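Local coordinates for amidase, hydantoinase/carbamoylase family (Paraburkholderia phymatum, PDB 6C0D), which probably hydrolyses N-carbamoyl-L-amino acids, as a metal-dependent, homodimeric member of the peptidase M20 family, at residues 86-91 with 194-199. Residues are numbered along the deposited sequence; the frame is centred on the assembly and turned at random. Where two conformers were deposited one is given.
With ZN (zinc ion), chain B.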
ATOM      1  N   ILE A  86      36.522  23.291  -6.826  1.00 14.86           N
ATOM      2  CA  ILE A  86      36.095  22.507  -5.666  1.00 15.86           C
ATOM      3  C   ILE A  86      34.725  23.010  -5.253  1.00 18.23           C
ATOM      4  O   ILE A  86      34.532  24.219  -5.090  1.00 18.78           O
ATOM      5  CB  ILE A  86      37.075  22.628  -4.480  1.00 14.00           C
ATOM      6  CG1 ILE A  86      38.517  22.422  -4.953  1.00 16.88           C
ATOM      7  CG2 ILE A  86      36.665  21.632  -3.366  1.00 17.02           C
ATOM      8  CD1 ILE A  86      39.553  22.676  -3.861  1.00 18.20           C
ATOM      9  N   GLY A  87      33.781  22.101  -5.060  1.00 20.13           N
ATOM     10  CA  GLY A  87      32.491  22.597  -4.624  1.00 26.13           C
ATOM     11  C   GLY A  87      31.506  21.494  -4.326  1.00 22.94           C
ATOM     12  O   GLY A  87      31.862  20.324  -4.224  1.00 18.06           O
ATOM     13  N   SER A  88      30.255  21.909  -4.163  1.00 17.69           N
ATOM     14  CA  SER A  88      29.131  21.011  -3.948  1.00 19.62           C
ATOM     15  C   SER A  88      27.879  21.857  -4.105  1.00 21.10           C
ATOM     16  O   SER A  88      27.859  22.744  -4.964  1.00 23.10           O
ATOM     17  CB  SER A  88      29.204  20.339  -2.572  1.00 19.01           C
ATOM     18  OG  SER A  88      28.257  19.291  -2.481  1.00 20.34           O
ATOM     19  N   HIS A  89      26.841  21.613  -3.294  1.00 22.90           N
ATOM     20  CA  HIS A  89      25.617  22.409  -3.340  1.00 22.57           C
ATOM     21  C   HIS A  89      25.299  22.917  -1.939  1.00 25.63           C
ATOM     22  O   HIS A  89      25.702  22.320  -0.946  1.00 26.23           O
ATOM     23  CB  HIS A  89      24.435  21.581  -3.871  1.00 22.81           C
ATOM     24  CG  HIS A  89      24.141  20.370  -3.038  1.00 28.18           C
ATOM     25  ND1 HIS A  89      23.117  20.326  -2.115  1.00 30.66           N
ATOM     26  CD2 HIS A  89      24.765  19.167  -2.965  1.00 22.97           C
ATOM     27  CE1 HIS A  89      23.105  19.140  -1.527  1.00 27.25           C
ATOM     28  NE2 HIS A  89      24.096  18.419  -2.024  1.00 26.22           N
ATOM     29  N   SER A  90      24.551  24.015  -1.840  1.00 25.47           N
ATOM     30  CA  SER A  90      24.138  24.484  -0.524  1.00 24.84           C
ATOM     31  C   SER A  90      22.625  24.564  -0.364  1.00 28.62           C
ATOM     32  O   SER A  90      22.154  25.028   0.684  1.00 29.83           O
ATOM     33  CB  SER A  90      24.781  25.848  -0.213  1.00 28.21           C
ATOM     34  OG  SER A  90      24.415  26.819  -1.189  1.00 29.41           O
ATOM     35  N   ASP A  91      21.849  24.121  -1.358  1.00 26.78           N
ATOM     36  CA  ASP A  91      20.413  23.978  -1.192  1.00 29.02           C
ATOM     37  C   ASP A  91      20.111  22.646  -0.514  1.00 34.64           C
ATOM     38  O   ASP A  91      20.913  21.709  -0.543  1.00 30.95           O
ATOM     39  CB  ASP A  91      19.679  24.058  -2.539  1.00 31.04           C
ATOM     40  CG  ASP A  91      19.996  22.873  -3.469  1.00 32.05           C
ATOM     41  OD1 ASP A  91      21.179  22.655  -3.810  1.00 30.65           O
ATOM     42  OD2 ASP A  91      19.057  22.160  -3.872  1.00 34.26           O
ATOM     43  N   GLU A 194      34.684  17.146  -5.437  1.00 16.09           N
ATOM     44  CA  GLU A 194      33.498  17.355  -4.595  1.00 14.01           C
ATOM     45  C   GLU A 194      33.598  16.550  -3.305  1.00 14.94           C
ATOM     46  O   GLU A 194      33.312  15.339  -3.300  1.00 16.03           O
ATOM     47  CB  GLU A 194      32.205  16.985  -5.341  1.00 15.24           C
ATOM     48  CG  GLU A 194      30.970  17.262  -4.448  1.00 18.50           C
ATOM     49  CD  GLU A 194      29.661  17.342  -5.216  1.00 25.06           C
ATOM     50  OE1 GLU A 194      29.676  17.253  -6.465  1.00 20.28           O
ATOM     51  OE2 GLU A 194      28.613  17.508  -4.550  1.00 22.12           O
ATOM     52  N   PRO A 195      33.942  17.169  -2.176  1.00 15.09           N
ATOM     53  CA  PRO A 195      33.813  16.464  -0.891  1.00 13.98           C
ATOM     54  C   PRO A 195      32.343  16.366  -0.513  1.00 18.76           C
ATOM     55  O   PRO A 195      31.552  17.257  -0.818  1.00 19.77           O
ATOM     56  CB  PRO A 195      34.567  17.369   0.099  1.00 15.67           C
ATOM     57  CG  PRO A 195      35.326  18.412  -0.786  1.00 15.65           C
ATOM     58  CD  PRO A 195      34.439  18.543  -2.002  1.00 16.96           C
ATOM     59  N   HIS A 196      31.974  15.278   0.162  1.00 15.64           N
ATOM     60  CA  HIS A 196      30.573  15.104   0.562  1.00 20.38           C
ATOM     61  C   HIS A 196      30.503  14.172   1.770  1.00 22.41           C
ATOM     62  O   HIS A 196      31.352  13.296   1.929  1.00 19.47           O
ATOM     63  CB  HIS A 196      29.769  14.529  -0.624  1.00 20.05           C
ATOM     64  CG  HIS A 196      28.296  14.807  -0.577  1.00 20.63           C
ATOM     65  ND1 HIS A 196      27.435  14.125   0.253  1.00 23.22           N
ATOM     66  CD2 HIS A 196      27.526  15.663  -1.293  1.00 21.87           C
ATOM     67  CE1 HIS A 196      26.201  14.565   0.070  1.00 28.61           C
ATOM     68  NE2 HIS A 196      26.232  15.501  -0.859  1.00 26.78           N
ATOM     69  N   ILE A 197      29.462  14.331   2.606  1.00 18.53           N
ATOM     70  CA  ILE A 197      29.237  13.360   3.667  1.00 19.49           C
ATOM     71  C   ILE A 197      28.656  12.084   3.069  1.00 23.78           C
ATOM     72  O   ILE A 197      28.089  12.077   1.970  1.00 24.77           O
ATOM     73  CB  ILE A 197      28.290  13.909   4.754  1.00 29.46           C
ATOM     74  CG1 ILE A 197      26.926  14.228   4.119  1.00 29.71           C
ATOM     75  CG2 ILE A 197      28.877  15.117   5.433  1.00 27.77           C
ATOM     76  CD1 ILE A 197      25.779  14.278   5.122  1.00 33.41           C
ATOM     77  N   GLU A 198      28.763  10.999   3.829  1.00 25.34           N
ATOM     78  CA  GLU A 198      27.955   9.804   3.616  1.00 35.76           C
ATOM     79  C   GLU A 198      27.391   9.356   4.963  1.00 42.81           C
ATOM     80  O   GLU A 198      28.148   8.934   5.842  1.00 35.49           O
ATOM     81  CB  GLU A 198      28.777   8.675   2.992  1.00 25.31           C
ATOM     82  CG  GLU A 198      27.868   7.557   2.542  1.00 35.76           C
ATOM     83  CD  GLU A 198      28.495   6.179   2.527  1.00 48.25           C
ATOM     84  OE1 GLU A 198      28.393   5.566   1.445  1.00 59.83           O
ATOM     85  OE2 GLU A 198      29.028   5.686   3.568  1.00 37.87           O
ATOM     86  N   GLN A 199      26.068   9.451   5.107  0.55 47.02           N
ATOM     87  CA  GLN A 199      25.324   8.909   6.240  0.55 55.21           C
ATOM     88  C   GLN A 199      24.825   7.487   5.989  0.55 58.81           C
ATOM     89  O   GLN A 199      24.462   6.794   6.949  0.55 66.49           O
ATOM     90  CB  GLN A 199      24.138   9.840   6.552  0.55 58.75           C
ATOM     91  CG  GLN A 199      23.208   9.423   7.690  0.55 65.66           C
ATOM     92  CD  GLN A 199      22.021  10.362   7.827  0.55 68.44           C
ATOM     93  OE1 GLN A 199      21.896  11.080   8.818  0.55 70.71           O
ATOM     94  NE2 GLN A 199      21.148  10.365   6.825  0.55 68.75           N
TER
HETATM   95 ZN    ZN B 501      24.418  16.444  -1.530  0.70 26.97          ZN
HETATM   96  O   HOH W   1      29.283  18.317   0.032  1.00 19.31           O
HETATM   97  O   HOH W   2      22.730  15.216  -1.828  1.00 35.17           O
HETATM   98  O   HOH W   3      25.203  15.872  -3.566  1.00 28.61           O
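His89 and His196 meet rim to rim across a zinc ion, each binding it through NE2. The bond from His89 NE2 to zinc measures 2.1 Å. His89 NE2 lies 3.8 Å from His196 NE2, and neither ring lies over the face of the other, their planes being inclined at 34°. The rotation of each imidazole is fixed by a carbonyl bonded to ND1. His89 ND1 donates to Asp91 O at 3.0 Å, close to its ring plane but along a bent path, whereas His196 ND1 gives an almost straight bond (176°) to a lone pair of Ile197 O, 2.8 Å away. CG of His89 sits between the backbone N and carbonyl carbon (chi1 59°), which swings the ring across to the metal. The parallel strands 83-88 and 189-198 splay apart here. Ser88, its CB directed at the other strand, carries OG anti to the backbone N and donates to Glu194 OE2 at 2.8 Å, reaching that oxygen from above the carboxylate plane. A water donates to both Ser88 OG and Pro195 O, bridging the strands. Glu194 extends past Gly87, its CG 3.2 Å from Gly87 O, and its OE1 is held by Tyr192. Beside this, Ile86 CG2 packs on Pro195 CD. Asp100 OD1 and two waters complete the zinc shell; Glu135, a predicted ligand of a second zinc, lies beside His89. With both ND1 atoms acting as donors, each NE2 is left to offer its lone pair to zinc, and the backbone acceptors probably make the imidazoles more electron-rich ligands for the metal site of this M20 fold.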